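Local coordinates for nitrophorin Cim l NP (PDB 2IMQ), which carries nitric oxide on a heme b group and releases it into the victim during feeding, causing vasodilation, at residues K221-F226 and S240-A245; V9-W14 and F167-L172. One frame throughout, in Å; residues are numbered along the deposited sequence.

Contact 1: K221-F226 and S240-A245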
loop_
_atom_site.group_PDB
_atom_site.type_symbol
_atom_site.label_atom_id
_atom_site.label_comp_id
_atom_site.label_asym_id
_atom_site.label_seq_id
_atom_site.Cartn_x
_atom_site.Cartn_y
_atom_site.Cartn_z
ATOM N N LYS A 221 -0.964 13.253 10.347
ATOM C CA LYS A 221 0.046 12.988 11.320
ATOM C C LYS A 221 0.600 11.574 11.145
ATOM O O LYS A 221 -0.019 10.744 10.490
ATOM C CB LYS A 221 -0.462 13.170 12.737
ATOM C CG LYS A 221 -0.827 14.606 12.953
ATOM C CD LYS A 221 -1.487 14.796 14.270
ATOM C CE LYS A 221 -1.923 16.248 14.426
ATOM N NZ LYS A 221 -0.892 17.261 14.142
ATOM N N PRO A 222 1.810 11.343 11.636
ATOM C CA PRO A 222 2.389 10.024 11.545
ATOM C C PRO A 222 1.411 8.945 11.931
ATOM O O PRO A 222 0.647 9.101 12.886
ATOM C CB PRO A 222 3.557 10.107 12.505
ATOM C CG PRO A 222 3.995 11.549 12.339
ATOM C CD PRO A 222 2.718 12.302 12.272
ATOM N N THR A 223 1.514 7.800 11.272
ATOM C CA THR A 223 0.570 6.702 11.462
ATOM C C THR A 223 1.090 5.606 12.412
ATOM O O THR A 223 0.423 4.592 12.629
ATOM C CB THR A 223 0.244 6.075 10.121
ATOM O OG1 THR A 223 1.456 5.600 9.490
ATOM C CG2 THR A 223 -0.456 7.066 9.212
ATOM N N TYR A 224 2.220 5.841 13.037
ATOM C CA TYR A 224 2.899 4.938 13.892
ATOM C C TYR A 224 3.773 5.766 14.839
ATOM O O TYR A 224 4.199 6.852 14.465
ATOM C CB TYR A 224 3.758 3.991 13.047
ATOM C CG TYR A 224 4.740 3.125 13.684
ATOM C CD1 TYR A 224 4.406 1.863 14.152
ATOM C CD2 TYR A 224 6.049 3.553 13.830
ATOM C CE1 TYR A 224 5.360 1.026 14.709
ATOM C CE2 TYR A 224 7.022 2.705 14.315
ATOM C CZ TYR A 224 6.665 1.454 14.797
ATOM O OH TYR A 224 7.584 0.600 15.372
ATOM N N LYS A 225 4.046 5.323 16.037
ATOM C CA LYS A 225 3.520 4.141 16.684
ATOM C C LYS A 225 2.538 4.564 17.746
ATOM O O LYS A 225 2.891 5.381 18.599
ATOM C CB LYS A 225 4.686 3.394 17.328
ATOM C CG LYS A 225 4.356 2.107 18.089
ATOM C CD LYS A 225 5.631 1.590 18.708
ATOM C CE LYS A 225 5.476 0.335 19.493
ATOM N NZ LYS A 225 6.794 -0.069 20.153
ATOM N N PHE A 226 1.344 4.000 17.705
ATOM C CA PHE A 226 0.273 4.322 18.630
ATOM C C PHE A 226 0.151 3.254 19.699
ATOM O O PHE A 226 0.452 2.066 19.500
ATOM C CB PHE A 226 -1.043 4.454 17.901
ATOM C CG PHE A 226 -1.147 5.678 17.072
ATOM C CD1 PHE A 226 -0.850 5.651 15.712
ATOM C CD2 PHE A 226 -1.452 6.893 17.673
ATOM C CE1 PHE A 226 -0.931 6.807 14.982
ATOM C CE2 PHE A 226 -1.541 8.052 16.948
ATOM C CZ PHE A 226 -1.250 8.006 15.606
ATOM N N SER A 240 6.349 8.094 12.892
ATOM C CA SER A 240 6.713 7.934 11.497
ATOM C C SER A 240 5.510 7.627 10.634
ATOM O O SER A 240 4.483 7.168 11.143
ATOM C CB SER A 240 7.733 6.781 11.326
ATOM O OG SER A 240 8.937 7.055 11.957
ATOM N N TRP A 241 5.708 7.826 9.330
ATOM C CA TRP A 241 4.765 7.432 8.301
ATOM C C TRP A 241 5.188 6.075 7.776
ATOM O O TRP A 241 6.171 5.959 7.032
ATOM C CB TRP A 241 4.719 8.477 7.226
ATOM C CG TRP A 241 4.028 9.733 7.689
ATOM C CD1 TRP A 241 2.700 9.974 7.729
ATOM C CD2 TRP A 241 4.669 10.940 8.125
ATOM N NE1 TRP A 241 2.478 11.239 8.213
ATOM C CE2 TRP A 241 3.672 11.858 8.433
ATOM C CE3 TRP A 241 6.001 11.313 8.325
ATOM C CZ2 TRP A 241 3.953 13.129 8.865
ATOM C CZ3 TRP A 241 6.278 12.590 8.767
ATOM C CH2 TRP A 241 5.239 13.470 9.040
ATOM N N THR A 242 4.455 5.068 8.176
ATOM C CA THR A 242 4.817 3.687 7.866
ATOM C C THR A 242 4.173 3.207 6.572
ATOM O O THR A 242 4.843 3.068 5.540
ATOM C CB THR A 242 4.572 2.818 9.053
ATOM O OG1 THR A 242 3.219 2.940 9.440
ATOM C CG2 THR A 242 5.417 3.261 10.191
ATOM N N ASP A 243 2.863 3.100 6.565
ATOM C CA ASP A 243 2.122 2.775 5.314
ATOM C C ASP A 243 2.157 3.959 4.360
ATOM O O ASP A 243 1.830 5.079 4.762
ATOM C CB ASP A 243 0.688 2.413 5.650
ATOM C CG ASP A 243 0.619 1.017 6.244
ATOM O OD1 ASP A 243 0.690 0.039 5.424
ATOM O OD2 ASP A 243 0.552 0.771 7.479
ATOM N N ARG A 244 2.517 3.722 3.107
ATOM C CA ARG A 244 2.658 4.728 2.110
ATOM C C ARG A 244 2.018 4.249 0.839
ATOM O O ARG A 244 1.899 3.058 0.581
ATOM C CB ARG A 244 4.153 5.060 1.816
ATOM C CG ARG A 244 5.018 5.215 3.049
ATOM C CD ARG A 244 4.731 6.436 3.911
ATOM N NE ARG A 244 5.335 7.639 3.401
ATOM C CZ ARG A 244 6.526 8.090 3.750
ATOM N NH1 ARG A 244 7.266 7.454 4.662
ATOM N NH2 ARG A 244 7.000 9.184 3.155
ATOM N N ALA A 245 1.643 5.215 0.009
ATOM C CA ALA A 245 1.230 4.955 -1.385
ATOM C C ALA A 245 2.046 5.791 -2.315
ATOM O O ALA A 245 2.101 7.018 -2.172
ATOM C CB ALA A 245 -0.260 5.294 -1.573
HETATM O O HOH W 1 1.871 6.815 6.897
HETATM O O HOH W 2 0.457 3.019 8.995
#

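Contact 2: V9-W14 and F167-L172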
loop_
_atom_site.group_PDB
_atom_site.type_symbol
_atom_site.label_atom_id
_atom_site.label_comp_id
_atom_site.label_asym_id
_atom_site.label_seq_id
_atom_site.Cartn_x
_atom_site.Cartn_y
_atom_site.Cartn_z
ATOM N N VAL A 9 -9.063 4.697 -8.790
ATOM C CA VAL A 9 -8.377 3.632 -8.097
ATOM C C VAL A 9 -8.334 4.030 -6.647
ATOM O O VAL A 9 -7.995 5.178 -6.334
ATOM C CB VAL A 9 -6.887 3.464 -8.591
ATOM C CG1 VAL A 9 -6.154 2.345 -7.818
ATOM C CG2 VAL A 9 -6.862 3.257 -10.076
ATOM N N HIS A 10 -8.732 3.106 -5.768
ATOM C CA HIS A 10 -8.504 3.232 -4.314
ATOM C C HIS A 10 -7.486 2.203 -3.906
ATOM O O HIS A 10 -7.569 1.049 -4.323
ATOM C CB HIS A 10 -9.800 2.981 -3.519
ATOM C CG HIS A 10 -10.821 4.072 -3.644
ATOM N ND1 HIS A 10 -11.918 4.164 -2.804
ATOM C CD2 HIS A 10 -10.906 5.116 -4.506
ATOM C CE1 HIS A 10 -12.636 5.216 -3.163
ATOM N NE2 HIS A 10 -12.057 5.801 -4.200
ATOM N N THR A 11 -6.539 2.624 -3.101
ATOM C CA THR A 11 -5.606 1.710 -2.471
ATOM C C THR A 11 -5.654 1.868 -0.983
ATOM O O THR A 11 -5.829 2.981 -0.469
ATOM C CB THR A 11 -4.152 1.965 -2.973
ATOM O OG1 THR A 11 -3.682 3.255 -2.567
ATOM C CG2 THR A 11 -4.075 1.891 -4.490
ATOM N N VAL A 12 -5.480 0.769 -0.274
ATOM C CA VAL A 12 -5.290 0.832 1.148
ATOM C C VAL A 12 -4.201 -0.094 1.568
ATOM O O VAL A 12 -4.140 -1.230 1.086
ATOM C CB VAL A 12 -6.633 0.586 1.920
ATOM C CG1 VAL A 12 -7.172 -0.819 1.706
ATOM C CG2 VAL A 12 -6.492 0.861 3.388
ATOM N N SER A 13 -3.354 0.366 2.468
ATOM C CA SER A 13 -2.450 -0.554 3.057
ATOM C C SER A 13 -2.411 -0.388 4.568
ATOM O O SER A 13 -2.707 0.712 5.129
ATOM C CB SER A 13 -1.084 -0.443 2.478
ATOM O OG SER A 13 -0.358 0.651 2.986
ATOM N N TRP A 14 -2.023 -1.468 5.218
ATOM C CA TRP A 14 -2.003 -1.497 6.667
ATOM C C TRP A 14 -0.965 -2.473 7.123
ATOM O O TRP A 14 -1.000 -3.658 6.791
ATOM C CB TRP A 14 -3.360 -1.936 7.145
ATOM C CG TRP A 14 -3.645 -1.750 8.577
ATOM C CD1 TRP A 14 -2.877 -1.154 9.540
ATOM C CD2 TRP A 14 -4.890 -2.041 9.176
ATOM N NE1 TRP A 14 -3.566 -1.154 10.735
ATOM C CE2 TRP A 14 -4.807 -1.695 10.528
ATOM C CE3 TRP A 14 -6.079 -2.596 8.698
ATOM C CZ2 TRP A 14 -5.875 -1.868 11.388
ATOM C CZ3 TRP A 14 -7.105 -2.775 9.558
ATOM C CH2 TRP A 14 -7.011 -2.400 10.866
ATOM N N PHE A 167 1.307 1.524 -8.965
ATOM C CA PHE A 167 1.103 1.864 -7.534
ATOM C C PHE A 167 1.933 0.942 -6.669
ATOM O O PHE A 167 2.023 -0.245 -6.936
ATOM C CB PHE A 167 -0.392 1.720 -7.202
ATOM C CG PHE A 167 -1.252 2.608 -8.078
ATOM C CD1 PHE A 167 -1.788 2.139 -9.271
ATOM C CD2 PHE A 167 -1.466 3.936 -7.745
ATOM C CE1 PHE A 167 -2.524 3.001 -10.084
ATOM C CE2 PHE A 167 -2.190 4.791 -8.564
ATOM C CZ PHE A 167 -2.709 4.300 -9.745
ATOM N N TRP A 168 2.517 1.486 -5.620
ATOM C CA TRP A 168 3.300 0.707 -4.701
ATOM C C TRP A 168 2.771 1.122 -3.341
ATOM O O TRP A 168 2.821 2.293 -2.954
ATOM C CB TRP A 168 4.772 1.083 -4.817
ATOM C CG TRP A 168 5.755 0.155 -4.165
ATOM C CD1 TRP A 168 5.684 -0.441 -2.967
ATOM C CD2 TRP A 168 6.947 -0.304 -4.758
ATOM N NE1 TRP A 168 6.784 -1.233 -2.743
ATOM C CE2 TRP A 168 7.584 -1.157 -3.844
ATOM C CE3 TRP A 168 7.587 -0.042 -5.989
ATOM C CZ2 TRP A 168 8.768 -1.764 -4.125
ATOM C CZ3 TRP A 168 8.786 -0.664 -6.244
ATOM C CH2 TRP A 168 9.345 -1.508 -5.326
ATOM N N ILE A 169 2.255 0.143 -2.625
ATOM C CA ILE A 169 1.509 0.367 -1.369
ATOM C C ILE A 169 1.975 -0.589 -0.295
ATOM O O ILE A 169 2.178 -1.772 -0.551
ATOM C CB ILE A 169 -0.012 0.225 -1.580
ATOM C CG1 ILE A 169 -0.385 -1.122 -2.207
ATOM C CG2 ILE A 169 -0.505 1.398 -2.426
ATOM C CD1 ILE A 169 -1.937 -1.309 -2.254
ATOM N N GLY A 170 2.154 -0.056 0.903
ATOM C CA GLY A 170 2.571 -0.855 2.030
ATOM C C GLY A 170 3.495 -0.034 2.893
ATOM O O GLY A 170 3.734 1.159 2.667
ATOM N N ASP A 171 4.004 -0.711 3.899
ATOM C CA ASP A 171 4.993 -0.141 4.788
ATOM C C ASP A 171 6.350 -0.350 4.126
ATOM O O ASP A 171 6.829 -1.503 4.012
ATOM C CB ASP A 171 4.927 -0.766 6.164
ATOM C CG ASP A 171 5.981 -0.272 7.114
ATOM O OD1 ASP A 171 6.841 0.544 6.678
ATOM O OD2 ASP A 171 5.922 -0.700 8.289
ATOM N N LEU A 172 6.940 0.728 3.634
ATOM C CA LEU A 172 8.195 0.703 2.903
ATOM C C LEU A 172 9.452 0.561 3.775
ATOM O O LEU A 172 10.545 0.549 3.262
ATOM C CB LEU A 172 8.330 1.948 2.065
ATOM C CG LEU A 172 7.165 2.298 1.108
ATOM C CD1 LEU A 172 7.435 3.601 0.400
ATOM C CD2 LEU A 172 6.865 1.216 0.108
#

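Contact 1: K221-F226 and S240-A245
Pro222 lies over the Trp241 indole: its CA sits 3.8 Å from the centroid of the five-membered ring, 18° off the ring normal, a CH-pi contact made over the face. The pyrrolidine continues this cover toward the six-membered ring, with Pro222 CD 3.7 Å from Trp241 CZ2. Leu195 of helix 192-196 packs on both residues, and Trp241 NE1 is hydrogen-bonded to Phe220 O.

Beside this apolar pair the backbones meet in a single antiparallel bridge. Ser240 N donates to Tyr224 O at 2.9 Å and 161°, though from well above the carbonyl plane, whereas the amides of Thr223 and Tyr224 both turn to Ser240 O in weak, bent bonds. The backbone position brings Tyr224 CB within 3.4 Å of Thr242 CG2; with CG anti to the backbone N (chi1 169°), Tyr224 CG then lies 3.6 Å from the same Thr242 CG2, the two side chains crossing at about a right angle.

The looser side is polar and bridged by two waters. Thr223 OG1 accepts from one water, which also donates to Asp243 O, and gives its own proton to a second at 2.8 Å. That second water also bonds Thr242 OG1 and donates to Asp243 OD2, so three side chains bond to it. Thr242 OG1 is further bonded to His271 ND1, Asp243 OD1 to Ser13 OG and OD2 to Asn15 N. The arrangement is a loop packed against residues 240-242, which lead into strand 243-248, an edge strand in the two-sheet sandwich of the DNase I-like fold.

Contact 2: V9-W14 and F167-L172
Ile169 CG1 is placed between the backbone N and the carbonyl carbon (chi1 55°) and CD1 extends from it (chi2 173°), which brings both branches of the side chain against strand 9-14. Both meet Thr11 CB, Ile169 CG2 at 3.7 Å and CD1 at 4.0 Å, and CD1 lies equally near Val12 O. Ser13 holds its hydroxyl between N and carbonyl carbon, which places Ser13 OG 3.3 Å from Gly170 N, at a poor angle for a bond; the hydroxyl is instead hydrogen-bonded to Asp243 OD1.

The backbone angles of Gly170 would press a CB against the preceding carbonyl O, and here the chain turns a corner. At the other end Val9 CG1 lies over one face of the Phe167 ring, and Val9 CG2 is 4.3 Å from Phe167 CZ.

The strand segments run 26° from parallel with axes 8.0 Å apart at closest approach, face to face in separate sheets. Strand 6-17 is bonded through its backbone to strands 39-46 and 274-281, while Phe131 of strand 127-135 and Phe278 of strand 274-281 both pack against Phe167.

In the fold
Both contacts are buried, but contact 2 is at the centre of the chain and contact 1 about 12 Å from it, measured between centres. Contact 2 joins the two sheets through apolar and small side chains, whereas contact 1 ties a loop to the lead-in of an edge strand with backbone bonds, an indole face and two waters. They share the five-stranded sheet, in which strands 165-169 and 243-248 are neighbours, and Arg244 N lies 2.9 Å from Gly170 O, a probable hydrogen bond. A second link runs between sheets through the Asp243 carboxylate: OD1 holds Ser13 of contact 2, while OD2 takes a water from the water-bridged side of contact 1.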